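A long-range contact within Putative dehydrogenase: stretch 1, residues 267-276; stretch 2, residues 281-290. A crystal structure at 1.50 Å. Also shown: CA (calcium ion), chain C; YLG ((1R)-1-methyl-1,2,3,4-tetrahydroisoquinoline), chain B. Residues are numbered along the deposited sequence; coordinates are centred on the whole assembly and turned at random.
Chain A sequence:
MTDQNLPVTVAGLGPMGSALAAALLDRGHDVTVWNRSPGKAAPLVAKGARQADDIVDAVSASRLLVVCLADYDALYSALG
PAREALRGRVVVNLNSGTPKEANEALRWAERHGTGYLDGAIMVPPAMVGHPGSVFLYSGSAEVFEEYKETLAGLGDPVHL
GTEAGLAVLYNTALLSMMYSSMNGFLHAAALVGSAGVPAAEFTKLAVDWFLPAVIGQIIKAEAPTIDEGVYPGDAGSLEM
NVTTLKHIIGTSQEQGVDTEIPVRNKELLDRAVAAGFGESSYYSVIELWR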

ATOM      1  N   GLU A 267      -9.817  -0.350 -15.842  1.00 27.08           N
ATOM      2  CA  GLU A 267     -11.280  -0.107 -15.895  1.00 29.84           C
ATOM      3  C   GLU A 267     -11.800   0.923 -14.927  1.00 30.47           C
ATOM      4  O   GLU A 267     -12.798   1.599 -15.295  1.00 32.86           O
ATOM      5  CB  GLU A 267     -12.047  -1.422 -15.605  1.00 29.95           C
ATOM      6  CG  GLU A 267     -11.961  -2.326 -16.818  1.00 34.18           C
ATOM      7  CD  GLU A 267     -12.431  -3.779 -16.568  1.00 35.98           C
ATOM      8  OE1 GLU A 267     -12.826  -4.088 -15.444  1.00 38.92           O
ATOM      9  OE2 GLU A 267     -12.296  -4.576 -17.520  1.00 37.37           O
ATOM     10  N   LEU A 268     -11.266   1.036 -13.726  1.00 27.83           N
ATOM     11  CA  LEU A 268     -11.683   2.080 -12.830  1.00 26.32           C
ATOM     12  C   LEU A 268     -11.439   3.423 -13.499  1.00 28.89           C
ATOM     13  O   LEU A 268     -12.339   4.312 -13.344  1.00 28.75           O
ATOM     14  CB  LEU A 268     -11.044   2.194 -11.433  1.00 28.76           C
ATOM     15  CG  LEU A 268     -11.266   0.962 -10.518  1.00 32.60           C
ATOM     16  CD1 LEU A 268     -10.233   0.819  -9.377  1.00 30.80           C
ATOM     17  CD2 LEU A 268     -12.705   0.998  -9.956  1.00 34.00           C
ATOM     18  N   LEU A 269     -10.319   3.563 -14.227  1.00 23.39           N
ATOM     19  CA  LEU A 269      -9.980   4.818 -14.923  1.00 23.09           C
ATOM     20  C   LEU A 269     -10.876   5.072 -16.109  1.00 26.12           C
ATOM     21  O   LEU A 269     -11.246   6.203 -16.394  1.00 27.94           O
ATOM     22  CB  LEU A 269      -8.516   4.918 -15.261  1.00 21.62           C
ATOM     23  CG  LEU A 269      -7.535   4.772 -14.056  1.00 21.64           C
ATOM     24  CD1 LEU A 269      -6.174   5.118 -14.521  1.00 21.59           C
ATOM     25  CD2 LEU A 269      -7.956   5.595 -12.901  1.00 23.07           C
ATOM     26  N   ASP A 270     -11.138   4.054 -16.878  1.00 28.85           N
ATOM     27  CA  ASP A 270     -12.109   4.206 -18.016  1.00 27.46           C
ATOM     28  C   ASP A 270     -13.479   4.698 -17.538  1.00 25.15           C
ATOM     29  O   ASP A 270     -14.073   5.634 -18.177  1.00 29.28           O
ATOM     30  CB  ASP A 270     -12.275   2.796 -18.598  1.00 28.01           C
ATOM     31  CG  ASP A 270     -11.009   2.275 -19.375  1.00 31.89           C
ATOM     32  OD1 ASP A 270     -10.116   3.078 -19.842  1.00 32.34           O
ATOM     33  OD2 ASP A 270     -10.922   0.989 -19.532  1.00 38.86           O
ATOM     34  N   ARG A 271     -13.976   4.231 -16.420  1.00 25.13           N
ATOM     35  CA  ARG A 271     -15.257   4.718 -15.816  1.00 27.37           C
ATOM     36  C   ARG A 271     -15.184   6.236 -15.544  1.00 30.52           C
ATOM     37  O   ARG A 271     -16.097   7.037 -15.804  1.00 28.43           O
ATOM     38  CB  ARG A 271     -15.565   3.938 -14.514  1.00 31.91           C
ATOM     39  CG  ARG A 271     -16.938   4.027 -13.834  1.00 37.03           C
ATOM     40  CD  ARG A 271     -16.948   3.047 -12.641  1.00 40.78           C
ATOM     41  NE  ARG A 271     -17.894   3.529 -11.645  1.00 42.95           N
ATOM     42  CZ  ARG A 271     -17.911   3.207 -10.337  1.00 42.87           C
ATOM     43  NH1 ARG A 271     -17.013   2.338  -9.727  1.00 37.50           N
ATOM     44  NH2 ARG A 271     -18.857   3.779  -9.612  1.00 45.87           N
ATOM     45  N   ALA A 272     -14.075   6.659 -14.983  1.00 25.37           N
ATOM     46  CA  ALA A 272     -13.836   8.038 -14.680  1.00 24.09           C
ATOM     47  C   ALA A 272     -13.678   8.890 -15.910  1.00 23.05           C
ATOM     48  O   ALA A 272     -14.252  10.022 -15.899  1.00 24.73           O
ATOM     49  CB  ALA A 272     -12.555   8.137 -13.813  1.00 25.58           C
ATOM     50  N   VAL A 273     -13.010   8.421 -16.958  1.00 21.28           N
ATOM     51  CA  VAL A 273     -12.837   9.197 -18.184  1.00 23.46           C
ATOM     52  C   VAL A 273     -14.270   9.331 -18.832  1.00 28.07           C
ATOM     53  O   VAL A 273     -14.674  10.458 -19.226  1.00 25.32           O
ATOM     54  CB  VAL A 273     -11.858   8.561 -19.167  1.00 25.84           C
ATOM     55  CG1 VAL A 273     -11.947   9.239 -20.547  1.00 30.62           C
ATOM     56  CG2 VAL A 273     -10.412   8.695 -18.692  1.00 25.41           C
ATOM     57  N   ALA A 274     -15.070   8.251 -18.764  1.00 27.13           N
ATOM     58  CA  ALA A 274     -16.505   8.393 -19.274  1.00 31.51           C
ATOM     59  C   ALA A 274     -17.357   9.379 -18.504  1.00 34.27           C
ATOM     60  O   ALA A 274     -18.272   9.981 -19.085  1.00 34.02           O
ATOM     61  CB  ALA A 274     -17.229   7.046 -19.275  1.00 34.70           C
ATOM     62  N   ALA A 275     -17.183   9.485 -17.205  1.00 27.88           N
ATOM     63  CA  ALA A 275     -17.834  10.448 -16.383  1.00 26.83           C
ATOM     64  C   ALA A 275     -17.291  11.860 -16.473  1.00 28.12           C
ATOM     65  O   ALA A 275     -17.773  12.662 -15.710  1.00 31.45           O
ATOM     66  CB  ALA A 275     -17.862   9.981 -14.926  1.00 30.10           C
ATOM     67  N   GLY A 276     -16.266  12.178 -17.265  1.00 26.60           N
ATOM     68  CA  GLY A 276     -15.735  13.545 -17.362  1.00 27.55           C
ATOM     69  C   GLY A 276     -14.454  13.931 -16.644  1.00 28.25           C
ATOM     70  O   GLY A 276     -14.022  15.064 -16.719  1.00 26.95           O
ATOM     71  N   SER A 281      -6.876  15.270 -12.042  1.00 19.00           N
ATOM     72  CA  SER A 281      -5.771  14.412 -11.609  1.00 19.10           C
ATOM     73  C   SER A 281      -6.314  12.987 -11.335  1.00 14.63           C
ATOM     74  O   SER A 281      -7.515  12.768 -11.289  1.00 17.35           O
ATOM     75  CB  SER A 281      -5.227  14.980 -10.284  1.00 18.10           C
ATOM     76  OG  SER A 281      -6.206  14.730  -9.240  1.00 21.13           O
ATOM     77  N   TYR A 282      -5.378  12.084 -11.127  1.00 17.14           N
ATOM     78  CA  TYR A 282      -5.689  10.677 -10.872  1.00 16.79           C
ATOM     79  C   TYR A 282      -6.690  10.557  -9.756  1.00 16.07           C
ATOM     80  O   TYR A 282      -7.607   9.774  -9.755  1.00 15.73           O
ATOM     81  CB  TYR A 282      -4.388   9.960 -10.500  1.00 16.99           C
ATOM     82  CG  TYR A 282      -4.656   8.485 -10.269  1.00 15.65           C
ATOM     83  CD1 TYR A 282      -5.073   7.979  -9.046  1.00 16.09           C
ATOM     84  CD2 TYR A 282      -4.451   7.572 -11.298  1.00 16.38           C
ATOM     85  CE1 TYR A 282      -5.390   6.661  -8.869  1.00 15.13           C
ATOM     86  CE2 TYR A 282      -4.722   6.258 -11.123  1.00 16.95           C
ATOM     87  CZ  TYR A 282      -5.263   5.778  -9.930  1.00 16.70           C
ATOM     88  OH  TYR A 282      -5.519   4.432  -9.809  1.00 16.50           O
ATOM     89  N   TYR A 283      -6.471  11.358  -8.699  1.00 16.88           N
ATOM     90  CA  TYR A 283      -7.186  11.245  -7.412  1.00 16.01           C
ATOM     91  C   TYR A 283      -8.647  11.575  -7.511  1.00 15.80           C
ATOM     92  O   TYR A 283      -9.424  11.170  -6.680  1.00 16.23           O
ATOM     93  CB  TYR A 283      -6.457  12.108  -6.354  1.00 16.30           C
ATOM     94  CG  TYR A 283      -5.010  11.817  -6.338  1.00 17.50           C
ATOM     95  CD1 TYR A 283      -4.506  10.616  -5.802  1.00 18.48           C
ATOM     96  CD2 TYR A 283      -4.085  12.636  -6.995  1.00 19.91           C
ATOM     97  CE1 TYR A 283      -3.170  10.293  -5.919  1.00 20.62           C
ATOM     98  CE2 TYR A 283      -2.731  12.279  -7.091  1.00 19.52           C
ATOM     99  CZ  TYR A 283      -2.300  11.124  -6.568  1.00 18.76           C
ATOM    100  OH  TYR A 283      -0.990  10.781  -6.629  1.00 23.89           O
ATOM    101  N   SER A 284      -9.066  12.254  -8.629  1.00 14.81           N
ATOM    102  CA  SER A 284     -10.447  12.499  -8.892  1.00 15.83           C
ATOM    103  C   SER A 284     -11.329  11.239  -9.042  1.00 14.82           C
ATOM    104  O   SER A 284     -12.535  11.328  -8.851  1.00 17.17           O
ATOM    105  CB  SER A 284     -10.628  13.361 -10.122  1.00 17.44           C
ATOM    106  OG  SER A 284     -10.303  12.645 -11.298  1.00 17.52           O
ATOM    107  N   VAL A 285     -10.658  10.109  -9.257  1.00 16.82           N
ATOM    108  CA  VAL A 285     -11.381   8.791  -9.323  1.00 18.57           C
ATOM    109  C   VAL A 285     -12.177   8.543  -8.082  1.00 17.82           C
ATOM    110  O   VAL A 285     -13.232   7.937  -8.120  1.00 19.34           O
ATOM    111  CB  VAL A 285     -10.394   7.689  -9.672  1.00 19.42           C
ATOM    112  CG1 VAL A 285      -9.519   7.332  -8.490  1.00 18.27           C
ATOM    113  CG2 VAL A 285     -11.132   6.467 -10.148  1.00 22.91           C
ATOM    114  N   ILE A 286     -11.751   9.133  -6.922  1.00 15.35           N
ATOM    115  CA  ILE A 286     -12.496   8.978  -5.733  1.00 15.77           C
ATOM    116  C   ILE A 286     -13.948   9.503  -5.819  1.00 16.03           C
ATOM    117  O   ILE A 286     -14.876   9.036  -5.111  1.00 17.07           O
ATOM    118  CB  ILE A 286     -11.797   9.593  -4.490  1.00 15.86           C
ATOM    119  CG1 ILE A 286     -12.394   9.072  -3.124  1.00 15.89           C
ATOM    120  CG2 ILE A 286     -11.844  11.135  -4.546  1.00 16.29           C
ATOM    121  CD1 ILE A 286     -11.603   9.638  -1.942  1.00 15.08           C
ATOM    122  N   GLU A 287     -14.190  10.501  -6.691  1.00 15.75           N
ATOM    123  CA  GLU A 287     -15.569  11.048  -6.761  1.00 18.13           C
ATOM    124  C   GLU A 287     -16.631  10.150  -7.286  1.00 20.26           C
ATOM    125  O   GLU A 287     -17.775  10.293  -6.819  1.00 28.26           O
ATOM    126  CB  GLU A 287     -15.504  12.280  -7.651  1.00 22.06           C
ATOM    127  CG  GLU A 287     -14.778  13.406  -7.029  1.00 22.28           C
ATOM    128  CD  GLU A 287     -15.450  13.946  -5.779  1.00 27.29           C
ATOM    129  OE1 GLU A 287     -16.716  14.138  -5.806  1.00 31.53           O
ATOM    130  OE2 GLU A 287     -14.727  14.170  -4.804  1.00 28.13           O
ATOM    131  N   LEU A 288     -16.252   9.165  -8.038  1.00 20.58           N
ATOM    132  CA  LEU A 288     -17.187   8.087  -8.480  1.00 26.38           C
ATOM    133  C   LEU A 288     -17.573   7.229  -7.289  1.00 26.79           C
ATOM    134  O   LEU A 288     -18.498   6.416  -7.442  1.00 26.60           O
ATOM    135  CB  LEU A 288     -16.462   7.179  -9.470  1.00 29.62           C
ATOM    136  CG  LEU A 288     -15.933   7.651 -10.805  1.00 37.37           C
ATOM    137  CD1 LEU A 288     -14.853   6.684 -11.319  1.00 44.53           C
ATOM    138  CD2 LEU A 288     -17.113   7.788 -11.745  1.00 37.08           C
ATOM    139  N   TRP A 289     -16.812   7.267  -6.181  1.00 21.28           N
ATOM    140  CA  TRP A 289     -17.063   6.292  -5.070  1.00 21.05           C
ATOM    141  C   TRP A 289     -17.697   6.872  -3.853  1.00 20.70           C
ATOM    142  O   TRP A 289     -18.166   6.112  -2.993  1.00 21.72           O
ATOM    143  CB  TRP A 289     -15.746   5.603  -4.676  1.00 18.50           C
ATOM    144  CG  TRP A 289     -14.982   4.994  -5.795  1.00 19.88           C
ATOM    145  CD1 TRP A 289     -15.498   4.612  -7.009  1.00 23.09           C
ATOM    146  CD2 TRP A 289     -13.615   4.684  -5.839  1.00 16.90           C
ATOM    147  NE1 TRP A 289     -14.503   4.084  -7.790  1.00 26.90           N
ATOM    148  CE2 TRP A 289     -13.318   4.131  -7.127  1.00 21.27           C
ATOM    149  CE3 TRP A 289     -12.550   4.825  -4.939  1.00 19.44           C
ATOM    150  CZ2 TRP A 289     -12.015   3.796  -7.509  1.00 23.59           C
ATOM    151  CZ3 TRP A 289     -11.325   4.435  -5.294  1.00 19.02           C
ATOM    152  CH2 TRP A 289     -11.004   3.972  -6.566  1.00 20.55           C
ATOM    153  N   ARG A 290     -17.630   8.195  -3.666  1.00 20.91           N
ATOM    154  CA  ARG A 290     -18.107   8.818  -2.449  1.00 20.71           C
ATOM    155  C   ARG A 290     -19.586   8.565  -2.279  1.00 24.65           C
ATOM    156  O   ARG A 290     -19.982   8.497  -1.046  1.00 30.30           O
ATOM    157  CB  ARG A 290     -17.851  10.342  -2.458  1.00 20.50           C
ATOM    158  CG  ARG A 290     -16.454  10.722  -2.391  1.00 21.79           C
ATOM    159  CD  ARG A 290     -16.327  12.230  -2.300  1.00 23.33           C
ATOM    160  NE  ARG A 290     -15.007  12.804  -2.409  1.00 25.58           N
ATOM    161  CZ  ARG A 290     -14.120  12.750  -1.400  1.00 25.93           C
ATOM    162  NH1 ARG A 290     -14.410  12.052  -0.275  1.00 27.87           N
ATOM    163  NH2 ARG A 290     -12.947  13.344  -1.580  1.00 26.48           N
ATOM    164  OXT ARG A 290     -20.418   8.327  -3.176  1.00 28.01           O
TER
HETATM  165 CA    CA C1292     -22.325   8.408  -1.395  1.00 34.55          CA
HETATM  166  C4  YLG B1291       1.805   5.972 -10.867  1.00 38.18           C
HETATM  167  C14 YLG B1291       0.682   6.430 -10.181  1.00 29.23           C
HETATM  168  C5  YLG B1291       0.281   7.794 -10.077  1.00 27.63           C
HETATM  169  C6  YLG B1291      -0.806   8.254  -9.382  1.00 29.25           C
HETATM  170  C11 YLG B1291      -1.522   7.249  -8.784  1.00 24.72           C
HETATM  171  C8  YLG B1291       1.743   9.786  -9.641  1.00 40.22           C
HETATM  172  C10 YLG B1291       1.051   8.877 -10.701  1.00 40.93           C
HETATM  173  C12 YLG B1291      -1.159   5.880  -8.858  1.00 23.81           C
HETATM  174  C13 YLG B1291      -0.065   5.418  -9.577  1.00 24.69           C
HETATM  175  N2  YLG B1291       2.028   8.298 -11.628  1.00 38.60           N
HETATM  176  C3  YLG B1291       2.799   7.124 -11.297  1.00 39.26           C
HETATM  177  O   HOH W   1     -24.659   8.178  -1.086  1.00 37.86           O
HETATM  178  O   HOH W   2     -22.168   8.261   1.095  1.00 29.97           O

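No hydrogen bond crosses this contact, and it leaves one polar atom, Trp289 NE1, buried with no partner in the model. Arg271 NH1 lies 3.6 Å from Trp289 NE1, near the plane of the indole and at its edge. Both nitrogens are donors, so neither can satisfy the other. Arg271 NH2 comes within 3.4 Å of Leu288 O, but the angle is too poor for a hydrogen bond. The guanidinium finds its hydrogen bonds elsewhere in the structure, and Leu288 CB covers one of its faces.

Most of the rest is apolar packing, mainly of a helix against a 3-10 segment. Leu288 has the largest covered area. Its CD1 sits 3.7 Å from Ala272 CB, and its CD2 sits 3.9 Å from Ala275 CB. The two alanines are three residues apart, so they lie on the same side of the chain and receive one leucine together. The backbones come closest at Ala272 and Val285, with CA atoms 5.9 Å apart. Val285 CG2 is 4.3 Å from both Ala272 CB and Leu269 CD2.

Leu269 and Tyr282 start sideways, but their ends converge: Leu269 CD2 is 3.7 Å from Tyr282 CE2. The ligand YLG lies over one face of that tyrosine ring. Leu268 CD2 meets Trp289 CZ2 at 3.8 Å.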